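Local coordinates for T9SS C-terminal target domain-containing protein (Bacteroides cellulosilyticus, PDB 5JVK), which is a family 39 glycoside hydrolase from a gut bacterium and probably cleaves O-glycosidic bonds in carbohydrates, at residues 93-97 against 409-413; 103-107 against 361-365; 116-122 against 157-162; 130-135 against 166-170; 213-219 against 248-254. The contacts are given in a common frame with arbitrary orientation. Numbering follows the deposited sequence.

Contact 1: residues 93-97 against 409-413; sequences VVPEI and AVVAS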
# COMPACT_ATOMS: atom_id res chain seq x y z
N VAL A 93 -15.93 3.65 -8.24
CA VAL A 93 -17.00 3.86 -7.27
C VAL A 93 -16.79 2.88 -6.11
O VAL A 93 -17.20 1.72 -6.18
CB VAL A 93 -18.40 3.70 -7.91
CG1 VAL A 93 -19.49 3.98 -6.89
CG2 VAL A 93 -18.54 4.62 -9.11
N VAL A 94 -16.14 3.37 -5.05
CA VAL A 94 -15.66 2.52 -3.94
C VAL A 94 -16.58 2.60 -2.72
O VAL A 94 -17.34 3.56 -2.60
CB VAL A 94 -14.21 2.89 -3.52
CG1 VAL A 94 -13.28 2.87 -4.73
CG2 VAL A 94 -14.14 4.24 -2.80
N PRO A 95 -16.52 1.59 -1.82
CA PRO A 95 -17.31 1.68 -0.59
C PRO A 95 -16.76 2.76 0.35
O PRO A 95 -15.56 2.98 0.39
CB PRO A 95 -17.15 0.29 0.04
CG PRO A 95 -15.88 -0.23 -0.52
CD PRO A 95 -15.81 0.30 -1.91
N GLU A 96 -17.66 3.42 1.07
CA GLU A 96 -17.28 4.45 2.03
C GLU A 96 -16.86 3.77 3.33
O GLU A 96 -17.58 2.91 3.85
CB GLU A 96 -18.46 5.39 2.28
CG GLU A 96 -18.08 6.71 2.94
CD GLU A 96 -19.27 7.64 3.11
OE1 GLU A 96 -20.00 7.88 2.11
OE2 GLU A 96 -19.48 8.13 4.24
N ILE A 97 -15.68 4.14 3.85
CA ILE A 97 -15.13 3.56 5.07
C ILE A 97 -15.17 4.60 6.19
O ILE A 97 -14.75 5.75 5.99
CB ILE A 97 -13.67 3.06 4.87
CG1 ILE A 97 -13.55 2.23 3.59
CG2 ILE A 97 -13.23 2.22 6.07
CD1 ILE A 97 -12.12 1.89 3.21
N ALA A 409 -9.43 -0.31 -1.81
CA ALA A 409 -10.57 0.30 -1.11
C ALA A 409 -11.53 -0.75 -0.57
O ALA A 409 -11.99 -0.65 0.58
CB ALA A 409 -11.30 1.27 -2.02
N VAL A 410 -11.82 -1.76 -1.39
CA VAL A 410 -12.77 -2.81 -1.01
C VAL A 410 -12.18 -3.69 0.10
O VAL A 410 -12.86 -3.94 1.10
CB VAL A 410 -13.21 -3.65 -2.23
CG1 VAL A 410 -14.07 -4.84 -1.80
CG2 VAL A 410 -13.97 -2.79 -3.23
N VAL A 411 -10.94 -4.14 -0.06
CA VAL A 411 -10.30 -5.00 0.96
C VAL A 411 -10.10 -4.27 2.29
O VAL A 411 -10.20 -4.88 3.35
CB VAL A 411 -8.98 -5.65 0.45
CG1 VAL A 411 -7.82 -4.65 0.42
CG2 VAL A 411 -8.62 -6.86 1.30
N ALA A 412 -9.83 -2.96 2.23
CA ALA A 412 -9.77 -2.12 3.42
C ALA A 412 -11.12 -2.03 4.14
O ALA A 412 -11.17 -2.13 5.37
CB ALA A 412 -9.30 -0.72 3.06
N SER A 413 -12.20 -1.86 3.37
CA SER A 413 -13.56 -1.74 3.93
C SER A 413 -14.06 -3.01 4.64
O SER A 413 -14.88 -2.92 5.55
CB SER A 413 -14.56 -1.34 2.84
OG SER A 413 -14.87 -2.43 2.00
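Ile-97 lays its side chain on the helix. Its chi1 near -47° and extended chi2 (mt) set CD1 against one turn, 3.7 Å from Ala-409 O, 3.8 Å from Ala-412 CB and 3.8 Å from Ser-413 N. That turn is closed by the backbone bond from Ser-413 N to Ala-409 O (3.0 Å), so the methyl sits on groups already paired. Ser-413 takes the p rotamer, which folds OG back along the helix to donate to Val-410 O at 2.7 Å; the ring of Pro-95 then packs its CG 3.5 Å from that same OG. The neighbouring ring atom, Pro-95 CD, meets Val-410 CG2 at 3.8 Å. Val-94 brings CB to within 3.7 Å of Ala-409 CB. Ile-97 and Pro-95 give the contact nearly equal shares of buried area. No hydrogen bond joins the two segments; small helix residues let the chain come close. In the wider fold, strand 83-94 of the N-terminal beta sheet ends here, and the chain runs along helix 403-415. Gln-406 of that helix binds Val-93 O, and Val-410 turns to Tyr-495 on strand 494-498 of the C-terminal sheet.

Contact 2: residues 103-107 against 361-365; sequences PLDMG and YLLSR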
# COMPACT_ATOMS: atom_id res chain seq x y z
N PRO A 103 -8.10 0.09 8.25
CA PRO A 103 -6.96 -0.74 8.66
C PRO A 103 -5.73 0.06 9.09
O PRO A 103 -5.17 0.81 8.29
CB PRO A 103 -6.67 -1.58 7.42
CG PRO A 103 -7.97 -1.68 6.73
CD PRO A 103 -8.63 -0.34 6.94
N LEU A 104 -5.32 -0.14 10.34
CA LEU A 104 -4.16 0.52 10.92
C LEU A 104 -2.83 -0.05 10.43
O LEU A 104 -1.78 0.57 10.65
CB LEU A 104 -4.21 0.44 12.45
CG LEU A 104 -5.42 1.11 13.13
CD1 LEU A 104 -5.50 0.75 14.60
CD2 LEU A 104 -5.38 2.62 12.95
N ASP A 105 -2.87 -1.21 9.77
CA ASP A 105 -1.68 -1.84 9.17
C ASP A 105 -1.52 -1.61 7.66
O ASP A 105 -0.49 -1.99 7.10
CB ASP A 105 -1.62 -3.35 9.50
CG ASP A 105 -2.84 -4.13 9.00
OD1 ASP A 105 -3.84 -3.52 8.56
OD2 ASP A 105 -2.80 -5.38 9.08
N MET A 106 -2.51 -1.00 7.01
CA MET A 106 -2.41 -0.68 5.58
C MET A 106 -1.68 0.64 5.38
O MET A 106 -2.15 1.69 5.83
CB MET A 106 -3.79 -0.61 4.92
CG MET A 106 -4.38 -1.97 4.56
SD MET A 106 -5.88 -1.90 3.56
CE MET A 106 -5.31 -1.11 2.06
N GLY A 107 -0.53 0.59 4.71
CA GLY A 107 0.21 1.78 4.31
C GLY A 107 0.42 1.81 2.81
O GLY A 107 0.13 0.83 2.12
N TYR A 361 -2.81 -8.18 1.85
CA TYR A 361 -3.35 -7.64 3.11
C TYR A 361 -4.22 -8.65 3.86
O TYR A 361 -4.22 -8.67 5.10
CB TYR A 361 -4.09 -6.32 2.87
CG TYR A 361 -3.15 -5.20 2.49
CD1 TYR A 361 -2.22 -4.71 3.41
CD2 TYR A 361 -3.18 -4.62 1.22
CE1 TYR A 361 -1.35 -3.69 3.08
CE2 TYR A 361 -2.30 -3.60 0.88
CZ TYR A 361 -1.39 -3.13 1.82
OH TYR A 361 -0.52 -2.12 1.50
N LEU A 362 -4.92 -9.51 3.12
CA LEU A 362 -5.69 -10.60 3.73
C LEU A 362 -4.77 -11.65 4.35
O LEU A 362 -5.00 -12.07 5.49
CB LEU A 362 -6.63 -11.24 2.71
CG LEU A 362 -7.80 -10.35 2.27
CD1 LEU A 362 -8.41 -10.85 0.97
CD2 LEU A 362 -8.86 -10.26 3.36
N LEU A 363 -3.72 -12.05 3.63
CA LEU A 363 -2.73 -12.98 4.18
C LEU A 363 -1.87 -12.35 5.29
O LEU A 363 -1.49 -13.03 6.25
CB LEU A 363 -1.83 -13.55 3.08
CG LEU A 363 -2.51 -14.51 2.09
CD1 LEU A 363 -1.61 -14.76 0.89
CD2 LEU A 363 -2.88 -15.83 2.75
N SER A 364 -1.56 -11.06 5.17
CA SER A 364 -0.81 -10.34 6.20
C SER A 364 -1.55 -10.32 7.54
O SER A 364 -0.97 -10.62 8.58
CB SER A 364 -0.48 -8.91 5.76
OG SER A 364 0.12 -8.17 6.80
N ARG A 365 -2.84 -9.99 7.51
CA ARG A 365 -3.69 -10.02 8.70
C ARG A 365 -3.87 -11.44 9.24
O ARG A 365 -3.90 -11.64 10.46
CB ARG A 365 -5.06 -9.39 8.40
CG ARG A 365 -5.95 -9.13 9.62
CD ARG A 365 -5.44 -7.99 10.49
NE ARG A 365 -5.48 -6.70 9.79
CZ ARG A 365 -6.57 -5.96 9.58
NH1 ARG A 365 -7.77 -6.35 10.00
NH2 ARG A 365 -6.46 -4.80 8.94
O HOH W 1 -2.65 -6.54 6.48
O HOH W 2 -0.08 -6.29 8.82
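At the N-terminal end of the central barrel, where its first strand begins beside the helix that leads to its last, a buried salt bridge ties Asp-105 to Arg-365. It is bidentate and side-on: Arg-365 NH2 donates to Asp-105 OD1 at 2.9 Å and Arg-365 NE to Asp-105 OD2 at 3.1 Å, both nearly straight. The p rotamer of Asp-105 and the curled chain of Arg-365, with chi2 and chi3 both p, bring the two groups together. Two waters extend the link: one joins Asp-105 OD2 (2.9 Å) to Tyr-361 O (3.0 Å), the other joins Asp-105 OD2 (2.9 Å) to Ser-364 OG (2.8 Å). This is the seam of a (beta/alpha)8 (TIM) barrel. Strand 106-109 pairs there with strand 373-375, the eighth, and helix 350-366, just before that strand, covers the joint from outside. Arg-365 also donates to the backbone oxygens of Tyr-418 and Lys-416, beyond the end of helix 403-415. Next to the ion pair the contact turns apolar. Met-106 lies over one face of the Tyr-361 ring, with CG 3.9 Å from the ring centroid in a CH-pi contact and SD 4.5 Å from that centroid, 13° off the normal, in a Met-aromatic contact. The phenol oxygen of Tyr-361 is hydrogen-bonded to Val-373 O on the last strand.

Contact 3: residues 116-122 against 157-162; sequences NDYSKTF and QFVSAS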
# COMPACT_ATOMS: atom_id res chain seq x y z
N ASN A 116 1.84 19.07 -7.75
CA ASN A 116 2.06 19.77 -6.47
C ASN A 116 0.76 20.03 -5.69
O ASN A 116 0.66 21.01 -4.94
CB ASN A 116 2.84 21.08 -6.73
CG ASN A 116 3.56 21.60 -5.49
OD1 ASN A 116 3.94 20.83 -4.59
ND2 ASN A 116 3.77 22.91 -5.43
N ASP A 117 -0.21 19.14 -5.85
CA ASP A 117 -1.52 19.24 -5.22
C ASP A 117 -1.62 18.12 -4.18
O ASP A 117 -2.06 17.00 -4.48
CB ASP A 117 -2.62 19.13 -6.29
CG ASP A 117 -4.02 19.39 -5.74
OD1 ASP A 117 -4.93 19.59 -6.57
OD2 ASP A 117 -4.23 19.39 -4.51
N TYR A 118 -1.19 18.43 -2.96
CA TYR A 118 -1.12 17.44 -1.87
C TYR A 118 -2.49 17.05 -1.33
O TYR A 118 -2.70 15.88 -0.98
CB TYR A 118 -0.21 17.93 -0.73
CG TYR A 118 1.27 17.71 -1.02
CD1 TYR A 118 1.99 16.70 -0.37
CD2 TYR A 118 1.94 18.50 -1.96
CE1 TYR A 118 3.33 16.50 -0.63
CE2 TYR A 118 3.29 18.30 -2.23
CZ TYR A 118 3.98 17.30 -1.56
OH TYR A 118 5.31 17.10 -1.83
N SER A 119 -3.42 18.00 -1.27
CA SER A 119 -4.78 17.72 -0.78
C SER A 119 -5.54 16.73 -1.68
O SER A 119 -6.26 15.87 -1.19
CB SER A 119 -5.58 19.02 -0.63
OG SER A 119 -5.62 19.73 -1.85
N LYS A 120 -5.35 16.86 -3.00
CA LYS A 120 -5.98 15.95 -3.97
C LYS A 120 -5.42 14.53 -3.86
O LYS A 120 -6.19 13.57 -3.79
CB LYS A 120 -5.79 16.47 -5.40
CG LYS A 120 -6.51 15.64 -6.46
CD LYS A 120 -6.73 16.42 -7.76
CE LYS A 120 -5.43 16.73 -8.49
NZ LYS A 120 -4.74 15.51 -9.00
N THR A 121 -4.10 14.41 -3.85
CA THR A 121 -3.42 13.12 -3.72
C THR A 121 -3.79 12.42 -2.40
O THR A 121 -4.06 11.22 -2.40
CB THR A 121 -1.88 13.26 -3.87
OG1 THR A 121 -1.57 13.59 -5.23
CG2 THR A 121 -1.14 11.97 -3.50
N PHE A 122 -3.82 13.17 -1.30
CA PHE A 122 -4.16 12.59 0.01
C PHE A 122 -5.64 12.29 0.21
O PHE A 122 -5.99 11.43 1.02
CB PHE A 122 -3.61 13.44 1.17
CG PHE A 122 -2.22 13.04 1.57
CD1 PHE A 122 -1.13 13.42 0.79
CD2 PHE A 122 -2.00 12.24 2.68
CE1 PHE A 122 0.16 13.03 1.14
CE2 PHE A 122 -0.72 11.85 3.04
CZ PHE A 122 0.36 12.24 2.27
N GLN A 157 4.46 19.86 3.82
CA GLN A 157 3.34 19.52 2.94
C GLN A 157 2.83 18.09 3.16
O GLN A 157 1.63 17.87 3.32
CB GLN A 157 3.72 19.71 1.46
CG GLN A 157 3.85 21.16 1.03
CD GLN A 157 4.28 21.31 -0.43
OE1 GLN A 157 5.42 20.99 -0.78
NE2 GLN A 157 3.38 21.81 -1.27
N PHE A 158 3.76 17.12 3.17
CA PHE A 158 3.44 15.71 3.43
C PHE A 158 2.77 15.49 4.78
O PHE A 158 1.72 14.83 4.86
CB PHE A 158 4.70 14.81 3.34
CG PHE A 158 4.90 14.15 2.00
CD1 PHE A 158 5.96 14.51 1.17
CD2 PHE A 158 4.02 13.16 1.57
CE1 PHE A 158 6.14 13.90 -0.06
CE2 PHE A 158 4.19 12.55 0.33
CZ PHE A 158 5.25 12.92 -0.48
N VAL A 159 3.36 16.05 5.84
CA VAL A 159 2.90 15.80 7.21
C VAL A 159 1.55 16.47 7.51
O VAL A 159 0.69 15.85 8.13
CB VAL A 159 3.98 16.21 8.24
CG1 VAL A 159 3.46 16.09 9.67
CG2 VAL A 159 5.22 15.35 8.08
N SER A 160 1.36 17.71 7.07
CA SER A 160 0.09 18.41 7.29
C SER A 160 -1.06 17.77 6.50
O SER A 160 -2.16 17.62 7.03
CB SER A 160 0.20 19.91 6.97
OG SER A 160 0.21 20.14 5.57
N ALA A 161 -0.78 17.40 5.25
CA ALA A 161 -1.76 16.68 4.42
C ALA A 161 -2.13 15.30 5.00
O ALA A 161 -3.27 14.87 4.86
CB ALA A 161 -1.24 16.53 3.00
N SER A 162 -1.16 14.63 5.63
CA SER A 162 -1.42 13.37 6.33
C SER A 162 -2.34 13.56 7.54
O SER A 162 -3.20 12.71 7.81
CB SER A 162 -0.11 12.71 6.79
OG SER A 162 0.78 12.50 5.72
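Two bulky rings one helical turn apart, Tyr-118 and Phe-122, project from helix 118-122 toward helix 157-162, and the small side chain of Ala-161 fits between them. Ala-161 CB lies 4.1 Å from Tyr-118 CB and sits over the face of Phe-122, 4.0 Å from the ring centroid, a CH-pi contact. Gln-157, one turn earlier, covers a face of Tyr-118: its CB stands 3.7 Å from the ring centroid and only 4° off the normal. Phe-158 fills the space on the inner side of the pair. It offers its face to the edge of Tyr-118, a T-shaped stack with centroids 5.1 Å apart and planes at 90°, while its own edge meets Phe-122, CD2 to Phe-122 CZ at 3.8 Å. With these rings in between, the axes of the short segments come no closer than 9.6 Å and cross at -51°. Helices 118-127 and 153-164, which follow the first and second TIM barrel strands, lie side by side here; Phe-122 and Phe-158 reach on to Ile-133 and Thr-135 of strand 132-138 beneath. Two polar side chains bond within their own segments: Asp-117 N-caps its helix, OD2 accepting from Lys-120 N at 3.2 Å, and Ser-162 OG donates to Phe-158 O at 2.7 Å. With no hydrogen bond crossing between the segments, the helices are held by aromatic and apolar contacts and by fit of shape.

Contact 4: residues 130-135 against 166-170; sequences FTRIRT and GIKPL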
# COMPACT_ATOMS: atom_id res chain seq x y z
N PHE A 130 -6.12 3.63 3.24
CA PHE A 130 -4.82 3.61 3.92
C PHE A 130 -4.81 4.53 5.15
O PHE A 130 -5.44 5.60 5.14
CB PHE A 130 -3.70 4.03 2.97
CG PHE A 130 -3.53 3.11 1.79
CD1 PHE A 130 -2.92 1.86 1.95
CD2 PHE A 130 -3.96 3.48 0.52
CE1 PHE A 130 -2.76 1.01 0.87
CE2 PHE A 130 -3.80 2.64 -0.57
CZ PHE A 130 -3.19 1.40 -0.39
N THR A 131 -4.11 4.10 6.19
CA THR A 131 -3.88 4.90 7.40
C THR A 131 -2.41 5.29 7.62
O THR A 131 -2.08 5.96 8.60
CB THR A 131 -4.34 4.14 8.66
OG1 THR A 131 -3.62 2.91 8.75
CG2 THR A 131 -5.83 3.87 8.59
N ARG A 132 -1.52 4.84 6.73
CA ARG A 132 -0.10 5.18 6.79
C ARG A 132 0.42 5.54 5.41
O ARG A 132 -0.08 5.04 4.40
CB ARG A 132 0.71 4.01 7.34
CG ARG A 132 0.36 3.60 8.76
CD ARG A 132 1.18 2.40 9.19
NE ARG A 132 0.79 1.88 10.50
CZ ARG A 132 1.14 2.40 11.67
NH1 ARG A 132 1.90 3.49 11.76
NH2 ARG A 132 0.72 1.81 12.79
N ILE A 133 1.43 6.41 5.36
CA ILE A 133 2.16 6.69 4.13
C ILE A 133 3.66 6.69 4.40
O ILE A 133 4.10 7.01 5.50
CB ILE A 133 1.73 8.01 3.45
CG1 ILE A 133 1.96 9.24 4.36
CG2 ILE A 133 0.28 7.92 2.98
CD1 ILE A 133 3.29 9.95 4.16
N ARG A 134 4.43 6.31 3.39
CA ARG A 134 5.89 6.32 3.45
C ARG A 134 6.43 7.25 2.38
O ARG A 134 5.98 7.20 1.24
CB ARG A 134 6.44 4.91 3.24
CG ARG A 134 7.96 4.80 3.30
CD ARG A 134 8.38 3.35 3.25
NE ARG A 134 9.83 3.14 3.31
CZ ARG A 134 10.64 2.95 2.27
NH1 ARG A 134 10.20 2.96 1.01
NH2 ARG A 134 11.93 2.75 2.49
N THR A 135 7.38 8.09 2.76
CA THR A 135 8.08 8.94 1.79
C THR A 135 9.50 9.27 2.23
O THR A 135 9.87 9.09 3.39
CB THR A 135 7.28 10.21 1.47
OG1 THR A 135 7.82 10.83 0.30
CG2 THR A 135 7.29 11.20 2.64
N GLY A 166 -6.09 11.93 8.58
CA GLY A 166 -5.94 10.98 9.67
C GLY A 166 -4.96 9.86 9.37
O GLY A 166 -5.26 8.68 9.59
N ILE A 167 -3.79 10.23 8.86
CA ILE A 167 -2.78 9.28 8.39
C ILE A 167 -1.48 9.51 9.16
O ILE A 167 -1.05 10.65 9.31
CB ILE A 167 -2.58 9.42 6.87
CG1 ILE A 167 -3.82 8.93 6.12
CG2 ILE A 167 -1.35 8.66 6.39
CD1 ILE A 167 -3.91 9.38 4.67
N LYS A 168 -0.87 8.42 9.64
CA LYS A 168 0.43 8.48 10.32
C LYS A 168 1.57 8.36 9.30
O LYS A 168 1.73 7.29 8.70
CB LYS A 168 0.56 7.35 11.34
CG LYS A 168 -0.38 7.46 12.53
CD LYS A 168 -0.04 6.40 13.57
CE LYS A 168 -1.13 6.28 14.62
NZ LYS A 168 -0.92 5.09 15.49
N PRO A 169 2.36 9.44 9.09
CA PRO A 169 3.45 9.32 8.12
C PRO A 169 4.68 8.62 8.69
O PRO A 169 5.05 8.85 9.84
CB PRO A 169 3.76 10.78 7.76
CG PRO A 169 3.13 11.62 8.82
CD PRO A 169 2.38 10.74 9.78
N LEU A 170 5.29 7.75 7.87
CA LEU A 170 6.57 7.11 8.16
C LEU A 170 7.59 7.71 7.20
O LEU A 170 7.32 7.82 6.01
CB LEU A 170 6.45 5.60 7.95
CG LEU A 170 7.66 4.70 8.26
CD1 LEU A 170 7.20 3.33 8.76
CD2 LEU A 170 8.58 4.52 7.06
O HOH W 3 3.29 4.98 9.79
O HOH W 4 2.12 4.23 14.66
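Four backbone hydrogen bonds zip the second and third strands of the TIM barrel together in parallel register: Leu-170 N to Ile-133 O (2.8 Å), Lys-168 N to Thr-131 O (2.9 Å), Thr-135 N to Leu-170 O (3.3 Å) and a weak one, Ile-133 N to Lys-168 O (3.5 Å). Pro-169 sits between the two donors of its strand, so its missing NH costs this pairing nothing. A water bridges Arg-132 NH1 (2.8 Å) and Lys-168 O (3.0 Å). Arg-132, Arg-134, Lys-168 and Leu-170 share the face turned into the barrel, where Arg-134 forms salt bridges with Glu-219 and Glu-340 and lies near a glycerol that probably came from the crystallisation liquor but may mark a pocket; the NE of Arg-132 binds Leu-104 O. Ile-133 and Pro-169 face outward, beneath Ser-162 of the helix layer. On that side Ile-133 CG2 meets Ile-167 CG2 at 3.9 Å, and Ile-133 CD1 touches Pro-169 CB at 3.7 Å.

Contact 5: residues 213-219 against 248-254; sequences NRVTEWE and NPDITLI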
# COMPACT_ATOMS: atom_id res chain seq x y z
N ASN A 213 6.09 14.29 17.70
CA ASN A 213 5.18 13.14 17.57
C ASN A 213 4.17 13.29 16.42
O ASN A 213 3.21 12.53 16.32
CB ASN A 213 4.48 12.86 18.90
CG ASN A 213 5.44 12.35 19.96
OD1 ASN A 213 6.66 12.46 19.82
ND2 ASN A 213 4.90 11.77 21.03
N ARG A 214 4.41 14.27 15.53
CA ARG A 214 3.75 14.32 14.23
C ARG A 214 4.26 13.18 13.32
O ARG A 214 3.55 12.75 12.41
CB ARG A 214 3.99 15.67 13.56
CG ARG A 214 3.46 16.87 14.34
CD ARG A 214 3.84 18.18 13.66
NE ARG A 214 3.03 18.43 12.46
CZ ARG A 214 3.29 19.34 11.52
NH1 ARG A 214 4.36 20.14 11.61
NH2 ARG A 214 2.47 19.46 10.48
N VAL A 215 5.50 12.74 13.57
CA VAL A 215 6.10 11.59 12.90
C VAL A 215 6.73 10.67 13.95
O VAL A 215 7.77 10.99 14.52
CB VAL A 215 7.18 12.04 11.89
CG1 VAL A 215 7.81 10.84 11.18
CG2 VAL A 215 6.59 13.02 10.87
N THR A 216 6.08 9.53 14.20
CA THR A 216 6.54 8.55 15.21
C THR A 216 7.31 7.35 14.64
O THR A 216 7.80 6.52 15.40
CB THR A 216 5.35 8.03 16.05
OG1 THR A 216 4.30 7.61 15.17
CG2 THR A 216 4.82 9.12 16.96
N GLU A 217 7.43 7.27 13.31
CA GLU A 217 8.14 6.18 12.64
C GLU A 217 9.21 6.74 11.70
O GLU A 217 8.89 7.42 10.72
CB GLU A 217 7.18 5.30 11.84
CG GLU A 217 6.24 4.44 12.68
CD GLU A 217 5.04 5.20 13.21
OE1 GLU A 217 4.34 5.86 12.41
OE2 GLU A 217 4.78 5.14 14.43
N TRP A 218 10.48 6.44 12.02
CA TRP A 218 11.63 6.90 11.24
C TRP A 218 12.47 5.71 10.81
O TRP A 218 12.89 4.91 11.65
CB TRP A 218 12.48 7.86 12.08
CG TRP A 218 11.80 9.16 12.40
CD1 TRP A 218 11.05 9.44 13.50
CD2 TRP A 218 11.83 10.36 11.61
NE1 TRP A 218 10.60 10.74 13.44
CE2 TRP A 218 11.07 11.33 12.30
CE3 TRP A 218 12.43 10.71 10.39
CZ2 TRP A 218 10.88 12.63 11.81
CZ3 TRP A 218 12.25 12.01 9.90
CH2 TRP A 218 11.48 12.95 10.61
N GLU A 219 12.71 5.61 9.50
CA GLU A 219 13.43 4.48 8.91
C GLU A 219 14.81 4.95 8.45
O GLU A 219 14.91 5.88 7.65
CB GLU A 219 12.64 3.91 7.73
CG GLU A 219 13.18 2.61 7.14
CD GLU A 219 12.34 2.09 5.98
OE1 GLU A 219 11.56 2.87 5.39
OE2 GLU A 219 12.46 0.89 5.66
N ASN A 248 13.68 12.41 21.09
CA ASN A 248 12.28 11.97 21.13
C ASN A 248 12.23 10.48 21.50
O ASN A 248 12.39 9.63 20.63
CB ASN A 248 11.59 12.23 19.78
CG ASN A 248 10.08 12.03 19.83
OD1 ASN A 248 9.53 11.44 20.76
ND2 ASN A 248 9.40 12.52 18.79
N PRO A 249 12.02 10.16 22.80
CA PRO A 249 11.92 8.76 23.23
C PRO A 249 10.73 7.98 22.65
O PRO A 249 10.79 6.75 22.59
CB PRO A 249 11.78 8.85 24.75
CG PRO A 249 12.33 10.19 25.11
CD PRO A 249 12.01 11.08 23.96
N ASP A 250 9.68 8.68 22.23
CA ASP A 250 8.43 8.06 21.78
C ASP A 250 8.43 7.50 20.35
O ASP A 250 7.48 6.81 19.98
CB ASP A 250 7.26 9.04 21.94
CG ASP A 250 7.04 9.49 23.39
OD1 ASP A 250 7.39 8.73 24.32
OD2 ASP A 250 6.52 10.60 23.58
N ILE A 251 9.45 7.80 19.55
CA ILE A 251 9.50 7.27 18.17
C ILE A 251 9.86 5.78 18.14
O ILE A 251 10.36 5.22 19.11
CB ILE A 251 10.49 8.04 17.25
CG1 ILE A 251 11.96 7.78 17.62
CG2 ILE A 251 10.19 9.53 17.25
CD1 ILE A 251 12.92 8.07 16.48
N THR A 252 9.59 5.17 16.99
CA THR A 252 10.10 3.85 16.65
C THR A 252 11.19 4.04 15.60
O THR A 252 10.90 4.39 14.45
CB THR A 252 8.98 2.94 16.11
OG1 THR A 252 7.89 2.95 17.04
CG2 THR A 252 9.46 1.51 15.93
N LEU A 253 12.45 3.87 16.01
CA LEU A 253 13.59 3.92 15.10
C LEU A 253 13.71 2.58 14.38
O LEU A 253 13.90 1.54 15.02
CB LEU A 253 14.88 4.25 15.86
CG LEU A 253 16.14 4.65 15.07
CD1 LEU A 253 16.81 3.46 14.37
CD2 LEU A 253 15.85 5.76 14.07
N ILE A 254 13.60 2.62 13.05
CA ILE A 254 13.52 1.41 12.22
C ILE A 254 14.80 1.25 11.38
O ILE A 254 15.12 2.11 10.56
CB ILE A 254 12.28 1.45 11.30
CG1 ILE A 254 11.00 1.56 12.15
CG2 ILE A 254 12.22 0.22 10.40
CD1 ILE A 254 9.78 2.00 11.37
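Asn-248 opens the second segment with two jobs. Its ND2 donates to Asn-213 OD1 (2.9 Å), and its OD1 accepts from Asp-250 N (3.1 Å), an Asx turn set within the type I beta turn from Asn-248 to Ile-251. Asp-250 then answers the other end of the Asn-213 amide: Asn-213 ND2 donates to Asp-250 OD2 at 3.2 Å. Asn-213 is thus held by both sides of the turn that leads into the strand. Ile-251 brings CD1 to 3.8 Å from Trp-218 CD1. From here the backbones pair in parallel. Thr-252 N donates to Thr-216 O (2.7 Å), Thr-252 O accepts from Trp-218 N (3.2 Å), and Ile-254 N donates to Trp-218 O (2.8 Å). Leu-253 lies on the Trp-218 side of the sheet, outward, its CD2 4.4 Å from Trp-218 CB; Trp-218 packs on helix 194-211 and Leu-253 on helix 229-247. Ile-254 shares the inner face with Glu-217 and Glu-219, its CG2 4.2 Å from Glu-219 CG. The carboxylate of Glu-219 is engaged elsewhere inside the barrel, with Arg-134, Ser-286 and Thr-339. Strand 217-220, helix 229-247 and strand 252-255 together make one beta-alpha-beta crossover, the repeating unit of the TIM barrel, here linking its fourth and fifth strands.

Four of the five contacts belong to the TIM barrel. Contact 2 lies at its seam, contact 4 pairs strands two and three, contact 5 strands four and five, and contact 3 joins the helices covering contact 4, about 11 Å away between centres. Contacts 2 and 5 each stand about 13 Å from contact 4, centre to centre, the Arg-134 to Glu-219 salt bridge linking contacts 4 and 5. Along the chain contacts 3 and 4 interleave, contact 5 follows both, and all three fall between the segments of contact 2. Contact 1, with centres about 14 Å from contact 2 and 29 Å from contact 5, encloses them all, bringing together the chain entering and leaving the barrel.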